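Local coordinates for UDP-L-Rhamnose Synthase (Acanthamoeba polyphaga mimivirus, PDB 7JID), which probably makes UDP-L-rhamnose as an NADP-binding oxidoreductase of the RmlD-like Rossmann family, at residues S17-I22 against P200-M205; A206-T211 against S269-V274; L195-P200 against I281-S286. One frame throughout, in Å; residues are numbered along the deposited sequence.

How the interactions relate
Helix 195-207 is the common element: its first turn enters interaction 3, its middle interaction 1 and its C-terminal end interaction 2. Interactions 1 and 3 share P200, and their centres lie about 14 Å apart; between them I22 CD1 packs on I199 CG2 at 3.3 Å. Interaction 2, centred about 12 Å from interaction 1, is tied to it by a probable hydrogen bond of 2.6 Å between D204 OD2 and Y271 OH. For the ligands, the side chain of V19 is about 8 Å from the bound NADP and that of M202 about 13 Å from the UDP-rhamnose.

Interaction 1: residues S17-I22 against P200-M205; sequences SMVSKI and PVMIDM
V19 and I22, one helical turn apart, meet M202 and I203 mainly through methyl groups. V19 CG2 touches M202 CE at 3.4 Å, the two side chains crossing at about a right angle. M202 runs extended as far as its sulfur, then bends at chi3 (69°), and that bend sets CE against the valine branch. Beside this pair, I203 reaches out with its terminal CD1, which presses on I22 CG2 at 3.4 Å and lies 3.9 Å from I22 CB. The same CD1 is 4.2 Å from V19 CG1, so one methyl is shared by both residues of helix 14-25. Both 3.4 Å carbon pairs are tighter than ordinary van der Waals contact, a sign of close fitting. Helix 14-25 follows the first strand of the Rossmann fold, and here helix 195-207 packs next to it; the axes of segments 17-22 and 200-205 approach to 10.8 Å and cross at -67°. Around this core, V19 and M202 both rest on M56 of the central strand 54-57, while M202 also touches L160 of strand 157-162. I199, a turn before M202 and I203, packs on V19 and I22, and Q26 lies against I203.

Interaction 2: residues A206-T211 against S269-V274; sequences ARNKTT and SLYPDV. With EDO (1,2-ethanediol), chain E.
A Schellman motif ends helix 195-207, and a single water links this helix end to the tyrosine that follows helix 265-270. K209 takes the positive phi (64°) of the motif. The water accepts from N208 ND2 at 3.0 Å and donates to Y271 OH at 2.8 Å. It also pairs with T210 OG1 at 2.7 Å, so three side chains bind it. N208 and Y271 approach from opposite directions, with amide and ring planes only 9° apart, yet ND2 and OH stay 3.9 Å apart and are bridged by the water. The tyrosine hydroxyl is also hydrogen-bonded to D204 OD2 of helix 195-207, one turn before N208, and its ring packs on V201 and M205. Y271 CG is anti to the carbonyl carbon (chi1 -64°), which sends the ring toward the helix end. Nearby, T210 CG2 and L270 CD1 make a looser apolar contact at 4.4 Å. In the Rossmann fold this surface lies where helix 195-207 leads into the edge strand 212-215. Beyond the ring, Y271 to V274 form a type I beta turn. Ethanediol, probably from the crystallisation liquor, sits there with O2 at the tyrosine ring edge, near its plane, and this O2 accepts from D273 N at 2.9 Å.

Interaction 3: residues L195-P200 against I281-S286; sequences LDQMIP and IREVVS
Q197 extends its amide toward E283 and V284 in the middle of helix 277-287, its end overlapping the V284 side chain and crossing E283 at a slant. Its NE2 comes within 4.1 Å of E283 OE1, too far for a direct bond, and within 4.3 Å of V284 CG2. Amide and carboxylate planes are turned 44° from each other. Both side chains are extended beyond CG, and the glutamate begins with CG anti to the backbone N (chi1 174°), a course that carries the carboxylate out to meet the glutamine end. A water spans the remaining gap: it donates to E283 OE2 at 2.7 Å and takes a weak, long bond of 3.4 Å from Q197 NE2. Stronger partners hold each end from outside. N218 ND2 donates to Q197 OE1, which probably fixes which way round the amide lies, and K287 NZ forms a salt bridge with E283 OE2, so that this oxygen is shared between the lysine and the water. Within helix 277-287 the S286 hydroxyl, OG, donates to the E283 backbone O at 2.6 Å, with the donor 21° off the carbonyl plane. The contact thus joins helix 195-207 near its start to the C-terminal helix 277-287 through the Q197 side chain against E283 and V284, with one water bridging the polar ends. L195 packs against W14, I15 and M18 of helix 14-25, while I281 and V285 pack on helix 224-234.

Interaction 1: residues S17-I22 against P200-M205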
loop_
_atom_site.group_PDB
_atom_site.type_symbol
_atom_site.label_atom_id
_atom_site.label_comp_id
_atom_site.label_asym_id
_atom_site.label_seq_id
_atom_site.Cartn_x
_atom_site.Cartn_y
_atom_site.Cartn_z
ATOM N N SER A 17 -21.296 -9.405 -9.634
ATOM C CA SER A 17 -22.468 -9.786 -10.465
ATOM C C SER A 17 -23.335 -10.776 -9.685
ATOM O O SER A 17 -24.559 -10.635 -9.673
ATOM C CB SER A 17 -22.075 -10.403 -11.791
ATOM O OG SER A 17 -21.500 -9.454 -12.662
ATOM N N MET A 18 -22.719 -11.767 -9.044
ATOM C CA MET A 18 -23.461 -12.842 -8.336
ATOM C C MET A 18 -24.200 -12.260 -7.144
ATOM O O MET A 18 -25.378 -12.599 -6.940
ATOM C CB MET A 18 -22.520 -13.932 -7.826
ATOM C CG MET A 18 -22.476 -15.104 -8.747
ATOM S SD MET A 18 -21.621 -16.427 -7.903
ATOM C CE MET A 18 -19.977 -15.715 -7.867
ATOM N N VAL A 19 -23.512 -11.429 -6.376
ATOM C CA VAL A 19 -24.118 -10.795 -5.185
ATOM C C VAL A 19 -25.260 -9.889 -5.657
ATOM O O VAL A 19 -26.314 -9.909 -5.030
ATOM C CB VAL A 19 -23.080 -10.019 -4.372
ATOM C CG1 VAL A 19 -23.700 -9.234 -3.233
ATOM C CG2 VAL A 19 -22.014 -10.948 -3.824
ATOM N N SER A 20 -24.992 -9.042 -6.649
ATOM C CA SER A 20 -25.992 -8.114 -7.240
ATOM C C SER A 20 -27.285 -8.888 -7.530
ATOM O O SER A 20 -28.375 -8.439 -7.053
ATOM C CB SER A 20 -25.437 -7.461 -8.483
ATOM O OG SER A 20 -26.348 -6.510 -9.006
ATOM N N LYS A 21 -27.163 -10.002 -8.256
ATOM C CA LYS A 21 -28.311 -10.860 -8.675
ATOM C C LYS A 21 -29.110 -11.323 -7.461
ATOM O O LYS A 21 -30.359 -11.268 -7.520
ATOM C CB LYS A 21 -27.849 -12.084 -9.460
ATOM C CG LYS A 21 -28.106 -11.988 -10.951
ATOM C CD LYS A 21 -26.915 -12.365 -11.802
ATOM C CE LYS A 21 -26.973 -11.763 -13.192
ATOM N NZ LYS A 21 -25.616 -11.494 -13.716
ATOM N N ILE A 22 -28.427 -11.781 -6.409
ATOM C CA ILE A 22 -29.084 -12.271 -5.172
ATOM C C ILE A 22 -29.760 -11.106 -4.446
ATOM O O ILE A 22 -30.849 -11.314 -3.934
ATOM C CB ILE A 22 -28.090 -13.022 -4.271
ATOM C CG1 ILE A 22 -27.663 -14.319 -4.961
ATOM C CG2 ILE A 22 -28.686 -13.261 -2.886
ATOM C CD1 ILE A 22 -26.368 -14.899 -4.464
ATOM N N PRO A 200 -25.165 -15.739 0.666
ATOM C CA PRO A 200 -26.297 -15.370 1.513
ATOM C C PRO A 200 -25.911 -14.937 2.921
ATOM O O PRO A 200 -26.546 -14.066 3.477
ATOM C CB PRO A 200 -27.110 -16.669 1.554
ATOM C CG PRO A 200 -26.812 -17.312 0.216
ATOM C CD PRO A 200 -25.331 -17.044 0.031
ATOM N N VAL A 201 -24.900 -15.584 3.503
ATOM C CA VAL A 201 -24.397 -15.224 4.839
ATOM C C VAL A 201 -23.807 -13.810 4.756
ATOM O O VAL A 201 -24.065 -13.008 5.672
ATOM C CB VAL A 201 -23.382 -16.277 5.287
ATOM C CG1 VAL A 201 -22.639 -15.861 6.507
ATOM C CG2 VAL A 201 -24.024 -17.648 5.506
ATOM N N MET A 202 -23.022 -13.533 3.713
ATOM C CA MET A 202 -22.339 -12.226 3.586
ATOM C C MET A 202 -23.429 -11.142 3.514
ATOM O O MET A 202 -23.300 -10.129 4.205
ATOM C CB MET A 202 -21.450 -12.169 2.344
ATOM C CG MET A 202 -21.069 -10.756 2.005
ATOM S SD MET A 202 -19.891 -10.677 0.699
ATOM C CE MET A 202 -20.900 -11.232 -0.642
ATOM N N ILE A 203 -24.451 -11.378 2.698
ATOM C CA ILE A 203 -25.581 -10.416 2.534
ATOM C C ILE A 203 -26.258 -10.231 3.897
ATOM O O ILE A 203 -26.631 -9.087 4.237
ATOM C CB ILE A 203 -26.565 -10.874 1.445
ATOM C CG1 ILE A 203 -25.932 -10.718 0.069
ATOM C CG2 ILE A 203 -27.871 -10.084 1.546
ATOM C CD1 ILE A 203 -26.700 -11.265 -1.070
ATOM N N ASP A 204 -26.497 -11.332 4.632
ATOM C CA ASP A 204 -27.144 -11.251 5.964
ATOM C C ASP A 204 -26.315 -10.345 6.883
ATOM O O ASP A 204 -26.854 -9.500 7.591
ATOM C CB ASP A 204 -27.394 -12.646 6.547
ATOM C CG ASP A 204 -28.297 -12.609 7.775
ATOM O OD1 ASP A 204 -29.510 -12.272 7.561
ATOM O OD2 ASP A 204 -27.789 -12.807 8.919
ATOM N N MET A 205 -25.015 -10.597 6.984
ATOM C CA MET A 205 -24.081 -9.793 7.791
ATOM C C MET A 205 -24.137 -8.291 7.414
ATOM O O MET A 205 -24.205 -7.474 8.339
ATOM C CB MET A 205 -22.657 -10.345 7.622
ATOM C CG MET A 205 -22.489 -11.636 8.335
ATOM S SD MET A 205 -20.851 -12.344 7.954
ATOM C CE MET A 205 -19.980 -11.711 9.384
#

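Interaction 2: residues A206-T211 against S269-V274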
loop_
_atom_site.group_PDB
_atom_site.type_symbol
_atom_site.label_atom_id
_atom_site.label_comp_id
_atom_site.label_asym_id
_atom_site.label_seq_id
_atom_site.Cartn_x
_atom_site.Cartn_y
_atom_site.Cartn_z
ATOM N N ALA A 206 -24.163 -7.948 6.126
ATOM C CA ALA A 206 -24.211 -6.559 5.601
ATOM C C ALA A 206 -25.606 -5.988 5.951
ATOM O O ALA A 206 -25.674 -4.898 6.542
ATOM C CB ALA A 206 -23.970 -6.527 4.120
ATOM N N ARG A 207 -26.657 -6.778 5.769
ATOM C CA ARG A 207 -28.022 -6.328 6.185
ATOM C C ARG A 207 -28.004 -5.969 7.672
ATOM O O ARG A 207 -28.645 -4.927 8.093
ATOM C CB ARG A 207 -29.045 -7.409 5.847
ATOM C CG ARG A 207 -30.463 -7.006 6.226
ATOM C CD ARG A 207 -31.423 -8.015 5.703
ATOM N NE ARG A 207 -31.701 -7.767 4.301
ATOM C CZ ARG A 207 -31.390 -8.552 3.302
ATOM N NH1 ARG A 207 -30.768 -9.696 3.510
ATOM N NH2 ARG A 207 -31.749 -8.213 2.082
ATOM N N ASN A 208 -27.321 -6.765 8.493
ATOM C CA ASN A 208 -27.300 -6.603 9.964
ATOM C C ASN A 208 -26.350 -5.492 10.419
ATOM O O ASN A 208 -26.264 -5.292 11.610
ATOM C CB ASN A 208 -26.970 -7.907 10.687
ATOM C CG ASN A 208 -28.071 -8.938 10.588
ATOM O OD1 ASN A 208 -29.209 -8.609 10.235
ATOM N ND2 ASN A 208 -27.731 -10.206 10.814
ATOM N N LYS A 209 -25.542 -4.946 9.512
ATOM C CA LYS A 209 -24.489 -3.930 9.784
ATOM C C LYS A 209 -23.432 -4.558 10.696
ATOM O O LYS A 209 -22.796 -3.843 11.445
ATOM C CB LYS A 209 -25.096 -2.615 10.304
ATOM C CG LYS A 209 -25.953 -1.929 9.263
ATOM C CD LYS A 209 -26.799 -0.765 9.787
ATOM C CE LYS A 209 -26.002 0.376 10.355
ATOM N NZ LYS A 209 -26.836 1.606 10.380
ATOM N N THR A 210 -23.228 -5.890 10.603
ATOM C CA THR A 210 -22.121 -6.553 11.326
ATOM C C THR A 210 -20.821 -5.929 10.790
ATOM O O THR A 210 -20.688 -5.888 9.553
ATOM C CB THR A 210 -22.150 -8.073 11.136
ATOM O OG1 THR A 210 -23.439 -8.570 11.491
ATOM C CG2 THR A 210 -21.045 -8.761 11.901
ATOM N N THR A 211 -19.853 -5.649 11.650
ATOM C CA THR A 211 -18.568 -5.036 11.225
ATOM C C THR A 211 -17.426 -5.870 11.782
ATOM O O THR A 211 -17.684 -6.782 12.571
ATOM C CB THR A 211 -18.417 -3.548 11.589
ATOM O OG1 THR A 211 -18.425 -3.393 13.009
ATOM C CG2 THR A 211 -19.475 -2.727 10.895
ATOM N N SER A 269 -19.850 -18.804 15.340
ATOM C CA SER A 269 -20.587 -18.272 16.520
ATOM C C SER A 269 -21.863 -17.590 16.045
ATOM O O SER A 269 -22.834 -17.568 16.823
ATOM C CB SER A 269 -19.765 -17.352 17.355
ATOM O OG SER A 269 -19.499 -16.108 16.681
ATOM N N LEU A 270 -21.879 -17.078 14.815
ATOM C CA LEU A 270 -23.041 -16.328 14.269
ATOM C C LEU A 270 -23.822 -17.189 13.288
ATOM O O LEU A 270 -25.044 -16.974 13.142
ATOM C CB LEU A 270 -22.536 -15.035 13.614
ATOM C CG LEU A 270 -21.829 -14.044 14.520
ATOM C CD1 LEU A 270 -21.500 -12.759 13.731
ATOM C CD2 LEU A 270 -22.646 -13.724 15.775
ATOM N N TYR A 271 -23.150 -18.083 12.571
ATOM C CA TYR A 271 -23.747 -18.852 11.462
ATOM C C TYR A 271 -23.312 -20.289 11.640
ATOM O O TYR A 271 -22.406 -20.750 10.953
ATOM C CB TYR A 271 -23.328 -18.252 10.123
ATOM C CG TYR A 271 -23.859 -16.862 9.952
ATOM C CD1 TYR A 271 -25.162 -16.637 9.543
ATOM C CD2 TYR A 271 -23.050 -15.764 10.195
ATOM C CE1 TYR A 271 -25.640 -15.354 9.376
ATOM C CE2 TYR A 271 -23.527 -14.468 10.070
ATOM C CZ TYR A 271 -24.830 -14.264 9.672
ATOM O OH TYR A 271 -25.273 -12.977 9.501
ATOM N N PRO A 272 -23.935 -21.019 12.589
ATOM C CA PRO A 272 -23.542 -22.408 12.844
ATOM C C PRO A 272 -23.944 -23.416 11.751
ATOM O O PRO A 272 -23.433 -24.508 11.801
ATOM C CB PRO A 272 -24.205 -22.679 14.208
ATOM C CG PRO A 272 -25.439 -21.806 14.166
ATOM C CD PRO A 272 -24.948 -20.515 13.537
ATOM N N ASP A 273 -24.762 -23.077 10.762
ATOM C CA ASP A 273 -25.246 -24.075 9.773
ATOM C C ASP A 273 -24.391 -24.024 8.501
ATOM O O ASP A 273 -24.746 -24.727 7.543
ATOM C CB ASP A 273 -26.734 -23.894 9.431
ATOM C CG ASP A 273 -27.652 -24.006 10.641
ATOM O OD1 ASP A 273 -27.201 -24.539 11.703
ATOM O OD2 ASP A 273 -28.791 -23.522 10.523
ATOM N N VAL A 274 -23.349 -23.170 8.432
ATOM C CA VAL A 274 -22.471 -23.194 7.232
ATOM C C VAL A 274 -21.836 -24.573 7.201
ATOM O O VAL A 274 -21.165 -24.933 8.155
ATOM C CB VAL A 274 -21.358 -22.129 7.263
ATOM C CG1 VAL A 274 -20.478 -22.222 6.016
ATOM C CG2 VAL A 274 -21.946 -20.727 7.413
HETATM C C1 EDO E . -25.922 -20.085 7.316
HETATM O O1 EDO E . -25.759 -21.246 6.514
HETATM C C2 EDO E . -26.663 -20.269 8.590
HETATM O O2 EDO E . -25.900 -20.596 9.751
HETATM O O HOH W 1 -24.847 -10.919 11.297
#

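Interaction 3: residues L195-P200 against I281-S286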
loop_
_atom_site.group_PDB
_atom_site.type_symbol
_atom_site.label_atom_id
_atom_site.label_comp_id
_atom_site.label_asym_id
_atom_site.label_seq_id
_atom_site.Cartn_x
_atom_site.Cartn_y
_atom_site.Cartn_z
ATOM N N LEU A 195 -19.131 -20.093 -2.683
ATOM C CA LEU A 195 -19.856 -18.803 -2.776
ATOM C C LEU A 195 -21.363 -19.060 -2.798
ATOM O O LEU A 195 -22.073 -18.249 -2.227
ATOM C CB LEU A 195 -19.401 -18.038 -4.026
ATOM C CG LEU A 195 -18.015 -17.416 -3.946
ATOM C CD1 LEU A 195 -17.657 -16.770 -5.270
ATOM C CD2 LEU A 195 -17.912 -16.404 -2.815
ATOM N N ASP A 196 -21.830 -20.160 -3.392
ATOM C CA ASP A 196 -23.286 -20.444 -3.404
ATOM C C ASP A 196 -23.819 -20.507 -1.966
ATOM O O ASP A 196 -24.904 -20.028 -1.707
ATOM C CB ASP A 196 -23.605 -21.702 -4.195
ATOM C CG ASP A 196 -23.053 -21.654 -5.590
ATOM O OD1 ASP A 196 -23.820 -21.293 -6.512
ATOM O OD2 ASP A 196 -21.866 -21.987 -5.777
ATOM N N GLN A 197 -23.036 -21.055 -1.045
ATOM C CA GLN A 197 -23.410 -21.226 0.366
ATOM C C GLN A 197 -23.166 -19.954 1.168
ATOM O O GLN A 197 -23.950 -19.677 2.121
ATOM C CB GLN A 197 -22.656 -22.436 0.929
ATOM C CG GLN A 197 -23.173 -23.722 0.324
ATOM C CD GLN A 197 -22.273 -24.903 0.580
ATOM O OE1 GLN A 197 -21.422 -24.845 1.465
ATOM N NE2 GLN A 197 -22.475 -25.961 -0.202
ATOM N N MET A 198 -22.126 -19.192 0.857
ATOM C CA MET A 198 -21.675 -18.163 1.814
ATOM C C MET A 198 -22.072 -16.754 1.334
ATOM O O MET A 198 -22.042 -15.863 2.157
ATOM C CB MET A 198 -20.184 -18.335 2.104
ATOM C CG MET A 198 -19.902 -19.711 2.666
ATOM S SD MET A 198 -18.260 -19.885 3.428
ATOM C CE MET A 198 -18.508 -18.874 4.889
ATOM N N ILE A 199 -22.488 -16.583 0.071
ATOM C CA ILE A 199 -22.947 -15.234 -0.373
ATOM C C ILE A 199 -24.169 -14.847 0.467
ATOM O O ILE A 199 -24.189 -13.740 1.001
ATOM C CB ILE A 199 -23.149 -15.153 -1.893
ATOM C CG1 ILE A 199 -21.808 -14.939 -2.586
ATOM C CG2 ILE A 199 -24.117 -14.013 -2.234
ATOM C CD1 ILE A 199 -21.863 -15.011 -4.077
ATOM N N PRO A 200 -25.165 -15.739 0.666
ATOM C CA PRO A 200 -26.297 -15.370 1.513
ATOM C C PRO A 200 -25.911 -14.937 2.921
ATOM O O PRO A 200 -26.546 -14.066 3.477
ATOM C CB PRO A 200 -27.110 -16.669 1.554
ATOM C CG PRO A 200 -26.812 -17.312 0.216
ATOM C CD PRO A 200 -25.331 -17.044 0.031
ATOM N N ILE A 281 -18.537 -29.333 -0.592
ATOM C CA ILE A 281 -17.979 -29.704 -1.924
ATOM C C ILE A 281 -18.768 -30.902 -2.452
ATOM O O ILE A 281 -19.043 -30.925 -3.669
ATOM C CB ILE A 281 -16.478 -30.057 -1.841
ATOM C CG1 ILE A 281 -15.630 -28.832 -1.516
ATOM C CG2 ILE A 281 -15.997 -30.718 -3.131
ATOM C CD1 ILE A 281 -15.617 -27.795 -2.582
ATOM N N ARG A 282 -19.040 -31.898 -1.620
ATOM C CA ARG A 282 -19.855 -33.054 -2.076
ATOM C C ARG A 282 -21.142 -32.522 -2.707
ATOM O O ARG A 282 -21.508 -32.984 -3.819
ATOM C CB ARG A 282 -20.216 -33.981 -0.917
ATOM C CG ARG A 282 -21.087 -35.157 -1.340
ATOM C CD ARG A 282 -21.188 -36.204 -0.253
ATOM N NE ARG A 282 -19.886 -36.512 0.332
ATOM C CZ ARG A 282 -19.463 -36.137 1.532
ATOM N NH1 ARG A 282 -18.262 -36.496 1.932
ATOM N NH2 ARG A 282 -20.239 -35.433 2.332
ATOM N N GLU A 283 -21.782 -31.582 -2.026
ATOM C CA GLU A 283 -23.052 -30.973 -2.504
ATOM C C GLU A 283 -22.773 -30.311 -3.849
ATOM O O GLU A 283 -23.497 -30.627 -4.836
ATOM C CB GLU A 283 -23.689 -30.066 -1.448
ATOM C CG GLU A 283 -24.919 -29.323 -1.974
ATOM C CD GLU A 283 -25.714 -28.498 -0.970
ATOM O OE1 GLU A 283 -25.550 -28.701 0.249
ATOM O OE2 GLU A 283 -26.503 -27.631 -1.414
ATOM N N VAL A 284 -21.760 -29.439 -3.935
ATOM C CA VAL A 284 -21.416 -28.689 -5.177
ATOM C C VAL A 284 -21.178 -29.658 -6.323
ATOM O O VAL A 284 -21.743 -29.433 -7.422
ATOM C CB VAL A 284 -20.197 -27.765 -4.939
ATOM C CG1 VAL A 284 -19.531 -27.241 -6.211
ATOM C CG2 VAL A 284 -20.612 -26.607 -4.057
ATOM N N VAL A 285 -20.296 -30.633 -6.144
ATOM C CA VAL A 285 -19.931 -31.586 -7.229
ATOM C C VAL A 285 -21.188 -32.354 -7.672
ATOM O O VAL A 285 -21.325 -32.561 -8.899
ATOM C CB VAL A 285 -18.806 -32.532 -6.787
ATOM C CG1 VAL A 285 -18.583 -33.654 -7.796
ATOM C CG2 VAL A 285 -17.527 -31.734 -6.577
ATOM N N SER A 286 -22.062 -32.739 -6.747
ATOM C CA SER A 286 -23.286 -33.529 -7.081
ATOM C C SER A 286 -24.164 -32.745 -8.067
ATOM O O SER A 286 -24.802 -33.394 -8.940
ATOM C CB SER A 286 -24.036 -33.942 -5.841
ATOM O OG SER A 286 -24.782 -32.870 -5.275
HETATM O O HOH W 2 -24.715 -26.051 -2.761
#